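Local coordinates for protein glycosaminoglycan xylosylkinase (Hydra vulgaris, PDB 5XOM) that probably phosphorylates the xylose of the glycosaminoglycan linkage region, acting as a secretory-pathway kinase of the Fam20 family, at residues Tyr129-Ala134 and Asn297-Gly302; Asn118-Gly123 and Asn303-Glu308; Val108-Lys113 and Gly208-Trp213; Trp227-Asn232 and Gly274-His279; Ala134-Phe139 and Asp350-Ile355. All blocks are in the same frame, centred on the assembly; numbering follows the deposited sequence.

Contact 1: residues Tyr129-Ala134 and Asn297-Gly302; sequences YDRHNA and NAKSFG
A single backbone oxygen, S300 O, takes two N-H groups of R131 at once. The arginine comes side-on, with NE 3.1 Å and NH2 3.2 Å from S300 O. Both nitrogens reach the carbonyl from the same face of its plane, and the oxygen lies close to the guanidinium plane. The chain of R131 is bent at chi2 and again at chi3 (81°), which brings NE round to this oxygen. On the other flank NH1 gives a bond to Y129 O and another to E127 O. K299 CA and A298 O lie over one guanidinium face, displaced from its centre.

R131 N donates to A298 O at 2.9 Å, just before helix 132-144 begins. A298 CB packs 3.6 Å from D130 CG, and D130 OD2 goes on to a salt bridge with K111. Further along, A134 CB sits at the edge of the F301 ring, 3.9 Å from CD2. In kinase terms the loop 297-302 probably corresponds to the start of the activation segment, and helix 132-144 to helix C. The positive charge of R131 is probably offset by the carbonyl oxygens around it, without a carboxylate partner in these two segments.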
# COMPACT_ATOMS: atom_id res chain seq x y z
N TYR A 129 16.96 -0.80 32.33
CA TYR A 129 16.46 -1.89 31.51
C TYR A 129 15.86 -1.37 30.22
O TYR A 129 15.49 -0.20 30.10
CB TYR A 129 15.36 -2.67 32.24
CG TYR A 129 15.71 -3.10 33.64
CD1 TYR A 129 16.88 -3.78 33.91
CD2 TYR A 129 14.88 -2.80 34.70
CE1 TYR A 129 17.20 -4.17 35.19
CE2 TYR A 129 15.20 -3.18 35.98
CZ TYR A 129 16.36 -3.87 36.22
OH TYR A 129 16.68 -4.25 37.50
N ASP A 130 15.73 -2.27 29.25
CA ASP A 130 14.96 -1.99 28.05
C ASP A 130 13.52 -1.62 28.42
O ASP A 130 12.89 -2.31 29.23
CB ASP A 130 14.95 -3.23 27.15
CG ASP A 130 16.19 -3.33 26.28
OD1 ASP A 130 17.13 -2.54 26.50
OD2 ASP A 130 16.25 -4.23 25.41
N ARG A 131 13.00 -0.54 27.82
CA ARG A 131 11.61 -0.14 28.00
C ARG A 131 10.77 -0.70 26.86
O ARG A 131 10.97 -0.34 25.69
CB ARG A 131 11.45 1.38 28.05
CG ARG A 131 11.74 2.02 29.41
CD ARG A 131 13.20 1.96 29.76
NE ARG A 131 13.93 3.02 29.09
CZ ARG A 131 15.23 3.21 29.21
NH1 ARG A 131 15.99 2.44 29.99
NH2 ARG A 131 15.80 4.21 28.54
N HIS A 132 9.83 -1.58 27.20
CA HIS A 132 8.99 -2.20 26.18
C HIS A 132 8.16 -1.17 25.42
O HIS A 132 7.95 -1.30 24.21
CB HIS A 132 8.07 -3.24 26.83
CG HIS A 132 6.93 -2.63 27.58
ND1 HIS A 132 7.12 -1.77 28.64
CD2 HIS A 132 5.59 -2.74 27.42
CE1 HIS A 132 5.94 -1.39 29.11
NE2 HIS A 132 5.00 -1.96 28.38
N ASN A 133 7.65 -0.16 26.13
CA ASN A 133 6.82 0.84 25.47
C ASN A 133 7.63 1.73 24.56
O ASN A 133 7.07 2.31 23.62
CB ASN A 133 6.07 1.68 26.51
CG ASN A 133 7.02 2.50 27.38
OD1 ASN A 133 8.00 1.97 27.92
ND2 ASN A 133 6.74 3.79 27.52
N ALA A 134 8.94 1.84 24.81
CA ALA A 134 9.80 2.61 23.93
C ALA A 134 9.93 1.95 22.56
O ALA A 134 9.98 2.65 21.54
CB ALA A 134 11.18 2.79 24.57
N ASN A 297 15.49 -0.47 19.83
CA ASN A 297 15.36 0.94 20.17
C ASN A 297 14.84 1.14 21.59
O ASN A 297 14.33 2.22 21.91
CB ASN A 297 14.45 1.64 19.17
CG ASN A 297 14.83 1.34 17.73
OD1 ASN A 297 15.99 1.46 17.34
ND2 ASN A 297 13.84 0.95 16.92
N ALA A 298 14.96 0.12 22.45
CA ALA A 298 14.25 0.09 23.72
C ALA A 298 14.91 0.91 24.82
O ALA A 298 14.25 1.20 25.83
CB ALA A 298 14.09 -1.34 24.22
N LYS A 299 16.17 1.30 24.67
CA LYS A 299 16.81 2.09 25.72
C LYS A 299 16.61 3.57 25.42
O LYS A 299 17.53 4.36 25.21
CB LYS A 299 18.28 1.73 25.85
CG LYS A 299 18.84 2.06 27.22
CD LYS A 299 18.74 0.88 28.17
CE LYS A 299 19.74 -0.19 27.81
NZ LYS A 299 21.12 0.36 27.96
N SER A 300 15.33 3.94 25.45
CA SER A 300 14.90 5.28 25.08
C SER A 300 13.70 5.63 25.94
O SER A 300 13.19 4.81 26.71
CB SER A 300 14.61 5.35 23.57
OG SER A 300 13.64 4.40 23.19
N PHE A 301 13.25 6.88 25.81
CA PHE A 301 12.16 7.43 26.62
C PHE A 301 12.36 7.10 28.10
O PHE A 301 11.44 6.66 28.79
CB PHE A 301 10.80 6.94 26.11
CG PHE A 301 10.49 7.39 24.70
CD1 PHE A 301 10.10 8.71 24.44
CD2 PHE A 301 10.56 6.50 23.64
CE1 PHE A 301 9.81 9.13 23.15
CE2 PHE A 301 10.27 6.92 22.33
CZ PHE A 301 9.90 8.23 22.09
N GLY A 302 13.58 7.31 28.58
CA GLY A 302 13.89 7.13 29.99
C GLY A 302 13.70 8.40 30.80
O GLY A 302 13.38 8.31 31.99
O HOH W 1 8.59 5.66 29.18

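Contact 2: residues Asn118-Gly123 and Asn303-Glu308; sequences NKIILG and NPFVDE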
# COMPACT_ATOMS: atom_id res chain seq x y z
N ASN A 118 5.58 6.45 34.01
CA ASN A 118 6.07 7.74 34.45
C ASN A 118 7.40 7.66 35.18
O ASN A 118 7.81 8.65 35.80
CB ASN A 118 5.02 8.43 35.31
CG ASN A 118 4.74 7.69 36.59
OD1 ASN A 118 5.12 6.53 36.75
ND2 ASN A 118 4.08 8.35 37.53
N LYS A 119 8.09 6.52 35.11
CA LYS A 119 9.41 6.43 35.72
C LYS A 119 10.38 7.40 35.06
O LYS A 119 10.46 7.48 33.83
CB LYS A 119 9.96 5.01 35.60
CG LYS A 119 11.30 4.80 36.28
CD LYS A 119 11.16 5.00 37.78
CE LYS A 119 12.26 4.32 38.58
NZ LYS A 119 13.52 5.10 38.64
N ILE A 120 11.14 8.12 35.88
CA ILE A 120 12.22 8.99 35.41
C ILE A 120 13.51 8.22 35.65
O ILE A 120 13.84 7.90 36.80
CB ILE A 120 12.23 10.33 36.17
CG1 ILE A 120 10.90 11.07 36.09
CG2 ILE A 120 13.32 11.23 35.62
CD1 ILE A 120 10.29 11.17 34.71
N ILE A 121 14.27 7.97 34.59
CA ILE A 121 15.51 7.19 34.66
C ILE A 121 16.67 8.17 34.75
O ILE A 121 16.95 8.89 33.79
CB ILE A 121 15.67 6.27 33.45
CG1 ILE A 121 14.50 5.30 33.30
CG2 ILE A 121 16.97 5.49 33.57
CD1 ILE A 121 14.40 4.30 34.40
N LEU A 122 17.34 8.23 35.89
CA LEU A 122 18.50 9.10 36.01
C LEU A 122 19.77 8.28 35.80
O LEU A 122 19.74 7.11 35.44
CB LEU A 122 18.51 9.80 37.37
CG LEU A 122 17.37 10.77 37.69
CD1 LEU A 122 17.41 11.26 39.14
CD2 LEU A 122 17.43 11.95 36.74
N GLY A 123 20.91 8.89 36.10
CA GLY A 123 22.20 8.29 35.82
C GLY A 123 22.71 8.56 34.42
O GLY A 123 22.36 9.54 33.76
N ASN A 303 13.87 9.58 30.19
CA ASN A 303 13.71 10.83 30.92
C ASN A 303 13.18 11.90 29.98
O ASN A 303 13.86 12.33 29.05
CB ASN A 303 15.03 11.28 31.57
CG ASN A 303 14.88 12.58 32.38
OD1 ASN A 303 13.95 13.38 32.19
ND2 ASN A 303 15.76 12.74 33.35
N PRO A 304 11.95 12.37 30.20
CA PRO A 304 11.34 13.34 29.28
C PRO A 304 11.84 14.77 29.48
O PRO A 304 11.43 15.65 28.72
CB PRO A 304 9.85 13.24 29.64
CG PRO A 304 9.87 12.93 31.11
CD PRO A 304 11.06 12.04 31.33
N PHE A 305 12.67 15.02 30.48
CA PHE A 305 13.10 16.37 30.81
C PHE A 305 14.51 16.68 30.34
O PHE A 305 14.93 17.84 30.41
CB PHE A 305 12.98 16.63 32.32
CG PHE A 305 11.65 16.24 32.89
CD1 PHE A 305 10.48 16.82 32.43
CD2 PHE A 305 11.56 15.31 33.93
CE1 PHE A 305 9.24 16.45 32.96
CE2 PHE A 305 10.34 14.95 34.48
CZ PHE A 305 9.17 15.52 33.99
N VAL A 306 15.26 15.68 29.89
CA VAL A 306 16.66 15.84 29.51
C VAL A 306 16.79 15.52 28.03
O VAL A 306 16.26 14.51 27.55
CB VAL A 306 17.58 14.94 30.35
CG1 VAL A 306 19.03 15.04 29.88
CG2 VAL A 306 17.46 15.28 31.84
N ASP A 307 17.51 16.38 27.31
CA ASP A 307 17.83 16.17 25.90
C ASP A 307 19.34 16.02 25.80
O ASP A 307 20.08 16.98 26.04
CB ASP A 307 17.32 17.32 25.05
CG ASP A 307 15.89 17.75 25.44
OD1 ASP A 307 15.61 18.96 25.50
OD2 ASP A 307 15.06 16.85 25.70
N GLU A 308 19.81 14.82 25.43
CA GLU A 308 21.25 14.55 25.38
C GLU A 308 21.72 14.88 23.97
O GLU A 308 21.69 14.05 23.05
CB GLU A 308 21.57 13.11 25.76
CG GLU A 308 21.16 12.72 27.18
CD GLU A 308 22.24 13.00 28.21
OE1 GLU A 308 22.05 12.67 29.39
OE2 GLU A 308 23.30 13.53 27.85
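I120 lies against N303, P304 and F305, and this is the tight part of the contact. Its CD1 lies 3.6 Å from P304 CD and 3.8 Å from F305 CE2. The other branch, CG2, meets the amide of N303, 3.7 Å from ND2. CG1 is anti to the carbonyl carbon (chi1 -56°), and chi2 (-47°) turns CD1 to P304 and F305; CG2 is anti to the backbone N. P304 CG lies over the centre of the F305 ring, so proline and phenylalanine present a joined apolar surface to CD1. I121 sends its side chain the other way, onto Y115 and E127. Its backbone pairs with G302, and its carbonyl oxygen touches N303 CB at 3.8 Å.

The N303 amide is held by its own chain. OD1 accepts from F305 N at 2.7 Å, which makes an Asx turn. The turn belongs to the loop between strand 289-292 and helix 313-318, and P304 also rests on D359 and H360 of helix 358-382. An alanine in place of N303 would probably leave F305 N without this acceptor, free the turn to shift, and open a gap beside I120 CG2.

The outer side is loose. L122 reaches N303 with one methyl, CD2, 3.9 Å from ND2, and is itself exposed, as is F305.

Contact 3: residues Val108-Lys113 and Gly208-Trp213; sequences VVFKPK and GALILW
V109 and I211 face each other as an antiparallel hydrogen-bonded pair, and so do K111 and A209. V109 N donates to I211 O at 2.8 Å, and I211 N returns a bond to V109 O. K111 N to A209 O is the straightest of the four bonds, at 170°. F110 with L210 lies between them; V108 with L212 and P112 with G208 flank them at the two ends, all non-hydrogen-bonded. The CA-H groups of F110 and L210 point at A209 O and V109 O.

One face carries V108, F110, L210 and L212. The methyl CD1 of L210 meets the edge of the F110 ring, 3.5 Å from CD1 of the phenylalanine. G208 has no side chain, which lets F110 CE1 come within 3.6 Å of its CA. V108 spreads its branches, CG1 to L212 CD2 at 3.7 Å and CG2 to L210 CG.

Strand 106-112 is the middle one of five in the antiparallel sheet and 205-212 is its neighbour; 96-100 borders the first and 153-159 the second. This fits the N-lobe sheet of the kinase fold.

The opposite face carries V109, K111, A209 and I211. I211 CD1 rests 3.7 Å from K111 CG. At the strand end W213 turns its ring edge to V109, with NE1 3.8 Å from CG2.

Further out, the F110 ring stacks with F98 of strand 96-100. A209 is covered by H132 and I136 of helix 132-144. K111 NZ forms a salt bridge with E135 of that helix, a pairing consistent with the strand-3 lysine and helix-C glutamate of protein kinases.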
# COMPACT_ATOMS: atom_id res chain seq x y z
N VAL A 108 9.37 -13.78 17.11
CA VAL A 108 9.41 -12.42 17.64
C VAL A 108 10.29 -12.39 18.88
O VAL A 108 10.44 -13.39 19.59
CB VAL A 108 8.01 -11.85 17.97
CG1 VAL A 108 7.18 -11.70 16.70
CG2 VAL A 108 7.29 -12.72 19.01
N VAL A 109 10.90 -11.23 19.12
CA VAL A 109 11.48 -10.91 20.42
C VAL A 109 10.37 -10.41 21.33
O VAL A 109 9.51 -9.63 20.91
CB VAL A 109 12.60 -9.86 20.26
CG1 VAL A 109 13.14 -9.43 21.63
CG2 VAL A 109 13.71 -10.38 19.37
N PHE A 110 10.37 -10.85 22.59
CA PHE A 110 9.42 -10.37 23.59
C PHE A 110 10.15 -9.59 24.67
O PHE A 110 11.01 -10.14 25.37
CB PHE A 110 8.63 -11.52 24.22
CG PHE A 110 7.71 -11.07 25.32
CD1 PHE A 110 6.59 -10.31 25.02
CD2 PHE A 110 7.96 -11.38 26.64
CE1 PHE A 110 5.73 -9.88 26.02
CE2 PHE A 110 7.11 -10.96 27.65
CZ PHE A 110 5.99 -10.20 27.34
N LYS A 111 9.83 -8.30 24.78
CA LYS A 111 10.41 -7.43 25.80
C LYS A 111 9.37 -7.12 26.87
O LYS A 111 8.40 -6.41 26.60
CB LYS A 111 10.91 -6.14 25.16
CG LYS A 111 11.94 -6.42 24.09
CD LYS A 111 12.99 -5.35 24.02
CE LYS A 111 14.05 -5.75 23.04
NZ LYS A 111 14.92 -4.61 22.68
N PRO A 112 9.53 -7.65 28.08
CA PRO A 112 8.53 -7.42 29.13
C PRO A 112 8.60 -6.00 29.68
O PRO A 112 9.64 -5.34 29.64
CB PRO A 112 8.89 -8.45 30.20
CG PRO A 112 10.32 -8.74 29.98
CD PRO A 112 10.58 -8.60 28.51
N LYS A 113 7.47 -5.54 30.20
CA LYS A 113 7.43 -4.31 30.98
C LYS A 113 8.34 -4.40 32.21
O LYS A 113 8.34 -5.40 32.93
CB LYS A 113 5.99 -4.03 31.41
CG LYS A 113 5.84 -2.90 32.41
CD LYS A 113 4.40 -2.76 32.86
CE LYS A 113 4.33 -2.16 34.24
NZ LYS A 113 3.76 -0.81 34.27
N GLY A 208 3.98 -6.56 27.56
CA GLY A 208 5.26 -6.42 26.89
C GLY A 208 5.09 -6.02 25.44
O GLY A 208 3.98 -5.77 24.97
N ALA A 209 6.22 -5.99 24.74
CA ALA A 209 6.28 -5.64 23.32
C ALA A 209 6.84 -6.82 22.54
O ALA A 209 7.78 -7.48 22.99
CB ALA A 209 7.14 -4.39 23.09
N LEU A 210 6.25 -7.08 21.37
CA LEU A 210 6.73 -8.10 20.44
C LEU A 210 7.36 -7.41 19.24
O LEU A 210 6.74 -6.52 18.64
CB LEU A 210 5.58 -9.01 19.99
CG LEU A 210 5.07 -10.13 20.90
CD1 LEU A 210 4.55 -9.60 22.22
CD2 LEU A 210 3.97 -10.91 20.20
N ILE A 211 8.58 -7.83 18.88
CA ILE A 211 9.30 -7.28 17.73
C ILE A 211 9.58 -8.41 16.75
O ILE A 211 10.19 -9.42 17.12
CB ILE A 211 10.62 -6.60 18.15
CG1 ILE A 211 10.36 -5.52 19.20
CG2 ILE A 211 11.31 -6.00 16.92
CD1 ILE A 211 10.65 -5.95 20.62
N LEU A 212 9.16 -8.23 15.49
CA LEU A 212 9.35 -9.25 14.47
C LEU A 212 10.81 -9.47 14.13
O LEU A 212 11.58 -8.52 13.93
CB LEU A 212 8.64 -8.87 13.17
CG LEU A 212 7.13 -9.01 13.05
CD1 LEU A 212 6.72 -8.54 11.66
CD2 LEU A 212 6.70 -10.45 13.28
N TRP A 213 11.18 -10.74 14.01
CA TRP A 213 12.43 -11.10 13.36
C TRP A 213 12.41 -10.71 11.90
O TRP A 213 11.40 -10.85 11.21
CB TRP A 213 12.66 -12.60 13.43
CG TRP A 213 13.25 -13.09 14.67
CD1 TRP A 213 13.18 -12.47 15.88
CD2 TRP A 213 14.03 -14.26 14.84
NE1 TRP A 213 13.86 -13.22 16.81
CE2 TRP A 213 14.40 -14.32 16.20
CE3 TRP A 213 14.44 -15.27 13.98
CZ2 TRP A 213 15.16 -15.36 16.71
CZ3 TRP A 213 15.20 -16.30 14.50
CH2 TRP A 213 15.56 -16.34 15.86

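Contact 4: residues Trp227-Asn232 and Gly274-His279; sequences WRRTYN and GNADRH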
# COMPACT_ATOMS: atom_id res chain seq x y z
N TRP A 227 30.72 6.93 16.69
CA TRP A 227 30.41 7.88 17.75
C TRP A 227 29.97 7.19 19.04
O TRP A 227 29.33 7.82 19.89
CB TRP A 227 29.34 8.87 17.28
CG TRP A 227 29.91 9.93 16.38
CD1 TRP A 227 30.38 11.15 16.77
CD2 TRP A 227 30.07 9.87 14.96
NE1 TRP A 227 30.82 11.86 15.68
CE2 TRP A 227 30.65 11.10 14.55
CE3 TRP A 227 29.79 8.91 13.99
CZ2 TRP A 227 30.94 11.38 13.22
CZ3 TRP A 227 30.08 9.19 12.66
CH2 TRP A 227 30.65 10.42 12.29
N ARG A 228 30.33 5.92 19.22
CA ARG A 228 29.99 5.20 20.44
C ARG A 228 30.66 5.83 21.65
O ARG A 228 31.68 6.52 21.55
CB ARG A 228 30.38 3.73 20.32
CG ARG A 228 31.88 3.48 20.22
CD ARG A 228 32.14 2.03 19.81
NE ARG A 228 33.56 1.71 19.73
CZ ARG A 228 34.34 1.98 18.68
NH1 ARG A 228 33.83 2.59 17.62
NH2 ARG A 228 35.62 1.64 18.70
N ARG A 229 30.07 5.58 22.82
CA ARG A 229 30.58 6.09 24.07
C ARG A 229 31.63 5.13 24.64
O ARG A 229 31.82 4.02 24.15
CB ARG A 229 29.44 6.30 25.07
CG ARG A 229 28.42 7.27 24.56
CD ARG A 229 27.11 7.23 25.32
NE ARG A 229 26.15 8.10 24.65
CZ ARG A 229 26.10 9.41 24.82
NH1 ARG A 229 26.94 10.01 25.66
NH2 ARG A 229 25.21 10.13 24.16
N THR A 230 32.31 5.59 25.69
CA THR A 230 33.39 4.81 26.27
C THR A 230 32.89 3.78 27.27
O THR A 230 33.54 2.74 27.46
CB THR A 230 34.39 5.73 26.96
OG1 THR A 230 33.69 6.56 27.89
CG2 THR A 230 35.08 6.61 25.93
N TYR A 231 31.75 4.04 27.91
CA TYR A 231 31.20 3.17 28.95
C TYR A 231 32.20 3.03 30.10
O TYR A 231 32.41 1.95 30.66
CB TYR A 231 30.77 1.82 28.38
CG TYR A 231 29.62 2.01 27.41
CD1 TYR A 231 28.31 2.13 27.88
CD2 TYR A 231 29.85 2.15 26.05
CE1 TYR A 231 27.26 2.33 27.00
CE2 TYR A 231 28.81 2.36 25.17
CZ TYR A 231 27.51 2.45 25.65
OH TYR A 231 26.47 2.66 24.78
N ASN A 232 32.84 4.15 30.41
CA ASN A 232 33.68 4.38 31.57
C ASN A 232 33.64 5.89 31.78
O ASN A 232 32.70 6.56 31.32
CB ASN A 232 35.09 3.80 31.34
CG ASN A 232 35.88 4.59 30.31
OD1 ASN A 232 35.89 5.81 30.37
ND2 ASN A 232 36.51 3.91 29.36
N GLY A 274 15.72 9.71 22.68
CA GLY A 274 16.59 9.65 23.84
C GLY A 274 17.41 8.38 23.95
O GLY A 274 17.76 7.98 25.06
N ASN A 275 17.74 7.75 22.82
CA ASN A 275 18.53 6.52 22.80
C ASN A 275 20.00 6.90 22.66
O ASN A 275 20.48 7.21 21.57
CB ASN A 275 18.09 5.61 21.65
CG ASN A 275 18.99 4.38 21.50
OD1 ASN A 275 19.11 3.82 20.41
ND2 ASN A 275 19.59 3.95 22.59
N ALA A 276 20.72 6.86 23.78
CA ALA A 276 22.14 7.16 23.80
C ALA A 276 23.00 5.91 23.78
O ALA A 276 24.19 5.98 24.10
CB ALA A 276 22.48 8.01 25.02
N ASP A 277 22.43 4.77 23.39
CA ASP A 277 23.06 3.48 23.63
C ASP A 277 23.27 2.67 22.35
O ASP A 277 23.48 1.46 22.42
CB ASP A 277 22.19 2.68 24.61
CG ASP A 277 22.93 1.54 25.28
OD1 ASP A 277 24.03 1.77 25.83
OD2 ASP A 277 22.40 0.40 25.26
N ARG A 278 23.31 3.32 21.19
CA ARG A 278 23.62 2.61 19.95
C ARG A 278 25.13 2.61 19.72
O ARG A 278 25.67 3.25 18.81
CB ARG A 278 22.85 3.21 18.77
CG ARG A 278 22.70 2.23 17.60
CD ARG A 278 21.85 2.80 16.47
NE ARG A 278 20.52 3.22 16.92
CZ ARG A 278 19.46 2.42 16.99
NH1 ARG A 278 19.57 1.14 16.65
NH2 ARG A 278 18.29 2.90 17.41
N HIS A 279 25.83 1.85 20.57
CA HIS A 279 27.29 1.78 20.48
C HIS A 279 27.74 0.91 19.31
O HIS A 279 28.82 1.15 18.75
CB HIS A 279 27.88 1.27 21.80
CG HIS A 279 27.21 0.03 22.32
ND1 HIS A 279 27.41 -1.21 21.77
CD2 HIS A 279 26.36 -0.15 23.36
CE1 HIS A 279 26.70 -2.11 22.43
NE2 HIS A 279 26.06 -1.49 23.41
O HOH W 2 25.23 8.26 21.71
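The rings of Y231 and H279 stand with their planes at 90°, centroids 5.3 Å apart. Y231 OH lies at the edge of the imidazole, near its plane and 3.2 Å from H279 CD2. D277 OD1 is at the edge of both rings. The guanidinium of R229 also works by its edge, where A276 O lies.

Y231 OH donates to D277 OD1 at 2.8 Å. The hydroxyl comes from above the carboxylate plane, 42° out of it. The other oxygen, D277 OD2, forms a salt bridge with K299. R229 is extended from CG to NE. Its NE meets a lone pair of A276 O at 2.9 Å, with the N-H bent at 135°. NH2 passes 3.6 Å from A276 CB and is bonded to S310 OG. On the far side R228 CB packs against H279 O at 3.4 Å.

Segment 274-279 joins helix 259-273 to strand 280-286. Its place and its Asp-Arg-His sequence are consistent with the catalytic loop of Fam20 kinases.

A phenylalanine in place of Y231 would probably leave D277 OD1 without this donor and loosen the packing on H279 CD2.

The loop 227-232 thus meets 274-279 with two donors, a phenol on a carboxylate and a guanidinium on a carbonyl. Each fixes one acceptor, so the carboxylate of D277 is likely to be restrained in rotation, gripped at one oxygen by Y231 and at the other by K299.

Contact 5: residues Ala134-Phe139 and Asp350-Ile355; sequences AEIAAF and DPIYPI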
# COMPACT_ATOMS: atom_id res chain seq x y z
N ALA A 134 8.94 1.84 24.81
CA ALA A 134 9.80 2.61 23.93
C ALA A 134 9.93 1.95 22.56
O ALA A 134 9.98 2.65 21.54
CB ALA A 134 11.18 2.79 24.57
N GLU A 135 9.99 0.62 22.51
CA GLU A 135 10.04 -0.08 21.23
C GLU A 135 8.81 0.23 20.39
O GLU A 135 8.91 0.45 19.18
CB GLU A 135 10.17 -1.60 21.43
CG GLU A 135 11.52 -2.08 21.98
CD GLU A 135 12.63 -2.18 20.92
OE1 GLU A 135 12.51 -1.61 19.82
OE2 GLU A 135 13.64 -2.86 21.22
N ILE A 136 7.63 0.24 21.02
CA ILE A 136 6.40 0.54 20.31
C ILE A 136 6.43 1.97 19.77
O ILE A 136 6.14 2.22 18.60
CB ILE A 136 5.18 0.31 21.22
CG1 ILE A 136 5.12 -1.15 21.65
CG2 ILE A 136 3.89 0.70 20.50
CD1 ILE A 136 4.22 -1.40 22.81
N ALA A 137 6.78 2.93 20.63
CA ALA A 137 6.80 4.32 20.21
C ALA A 137 7.85 4.56 19.13
O ALA A 137 7.60 5.28 18.16
CB ALA A 137 7.04 5.23 21.41
N ALA A 138 9.02 3.94 19.27
CA ALA A 138 10.08 4.15 18.29
C ALA A 138 9.68 3.59 16.92
O ALA A 138 10.01 4.17 15.88
CB ALA A 138 11.38 3.50 18.77
N PHE A 139 8.97 2.46 16.90
CA PHE A 139 8.56 1.90 15.62
C PHE A 139 7.58 2.81 14.90
O PHE A 139 7.74 3.09 13.71
CB PHE A 139 7.98 0.50 15.82
CG PHE A 139 7.04 0.08 14.73
CD1 PHE A 139 7.50 -0.16 13.45
CD2 PHE A 139 5.69 -0.08 15.00
CE1 PHE A 139 6.63 -0.55 12.44
CE2 PHE A 139 4.81 -0.46 14.00
CZ PHE A 139 5.28 -0.70 12.72
N ASP A 350 -2.56 0.83 19.49
CA ASP A 350 -1.87 -0.34 20.01
C ASP A 350 -2.59 -0.87 21.25
O ASP A 350 -3.17 -0.09 22.01
CB ASP A 350 -0.41 0.00 20.33
CG ASP A 350 0.36 -1.18 20.89
OD1 ASP A 350 1.14 -1.77 20.10
OD2 ASP A 350 0.21 -1.52 22.08
N PRO A 351 -2.63 -2.20 21.44
CA PRO A 351 -3.43 -2.76 22.54
C PRO A 351 -3.02 -2.32 23.94
O PRO A 351 -3.87 -2.37 24.84
CB PRO A 351 -3.24 -4.28 22.36
CG PRO A 351 -3.01 -4.45 20.90
CD PRO A 351 -2.21 -3.24 20.48
N ILE A 352 -1.79 -1.88 24.18
CA ILE A 352 -1.42 -1.54 25.55
C ILE A 352 -1.33 -0.02 25.74
O ILE A 352 -0.79 0.45 26.73
CB ILE A 352 -0.12 -2.24 25.98
CG1 ILE A 352 1.10 -1.65 25.27
CG2 ILE A 352 -0.22 -3.76 25.71
CD1 ILE A 352 2.42 -2.21 25.77
N TYR A 353 -1.90 0.74 24.81
CA TYR A 353 -2.01 2.20 24.92
C TYR A 353 -2.69 2.64 26.22
O TYR A 353 -3.64 1.98 26.66
CB TYR A 353 -2.78 2.73 23.70
CG TYR A 353 -2.98 4.23 23.68
CD1 TYR A 353 -2.03 5.06 23.11
CD2 TYR A 353 -4.14 4.80 24.20
CE1 TYR A 353 -2.22 6.44 23.07
CE2 TYR A 353 -4.34 6.17 24.17
CZ TYR A 353 -3.37 6.98 23.60
OH TYR A 353 -3.55 8.35 23.57
N PRO A 354 -2.27 3.77 26.82
CA PRO A 354 -1.21 4.74 26.45
C PRO A 354 0.21 4.17 26.41
O PRO A 354 0.60 3.38 27.28
CB PRO A 354 -1.30 5.82 27.55
CG PRO A 354 -2.48 5.52 28.37
CD PRO A 354 -3.02 4.17 28.02
N ILE A 355 0.97 4.58 25.40
CA ILE A 355 2.34 4.11 25.20
C ILE A 355 3.34 5.06 25.84
O ILE A 355 4.31 4.62 26.47
CB ILE A 355 2.61 3.94 23.70
CG1 ILE A 355 1.60 2.98 23.06
CG2 ILE A 355 4.04 3.48 23.46
CD1 ILE A 355 1.53 1.62 23.72
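I136 and I352 meet methyl to methyl because of their torsions. In I136, CG1 is anti to the carbonyl carbon, and chi2 (164°) carries CD1 outward from the helix. In I352, CG1 lies between the backbone N and the carbonyl carbon (chi1 72°), and chi2 (174°) carries CD1 on in an extended line. The two CD1 atoms come to 3.6 Å.

I136 CG2 meets D350 tip to tip, 3.7 Å from OD1. That oxygen has its polar partner in G155 N, on strand 153-159. The other oxygen, OD2, accepts from I352 N at 2.9 Å. This bond is almost straight and closes an Asx turn. It overlaps a type I beta turn from D350 to Y353. The bond probably steadies the turn that presents I352 to the helix.

I355 packs beside them on I136 and A137. Its CG2 lies 4.0 Å from A137 CB and just as far from I136 CB. The chain reaches I355 through a cis peptide before P354, and I355 O accepts from N133 ND2. P351, on the outer side of the turn, packs on F45 of the second subunit.

I136 also packs on A209 and V153 of the sheet, which the loop itself reaches through D350 and I352. The arrangement is consistent with helix C of a protein kinase, packed on the N-lobe sheet.

Contacts 1, 3 and 5 form one cluster, with centres 10 to 12 Å apart. Helix 132-144 is common to contacts 1 and 5, which share A134. Strand 106-112 of contact 3 precedes that helix in the chain, and K111 ties the two. Contacts 2 and 4 lie farther out, with centres about 17 and 15 Å from the centre of the chain. Contact 2 touches contact 1 through G302 and I121, and contact 4 touches it through K299 and N297. Along the chain contact 4 is nested inside contact 1, and contact 1 inside contact 2. Contact 1, touched by the other four, thus lies where the probable N-lobe sheet and helix meet the probable catalytic and activation loops.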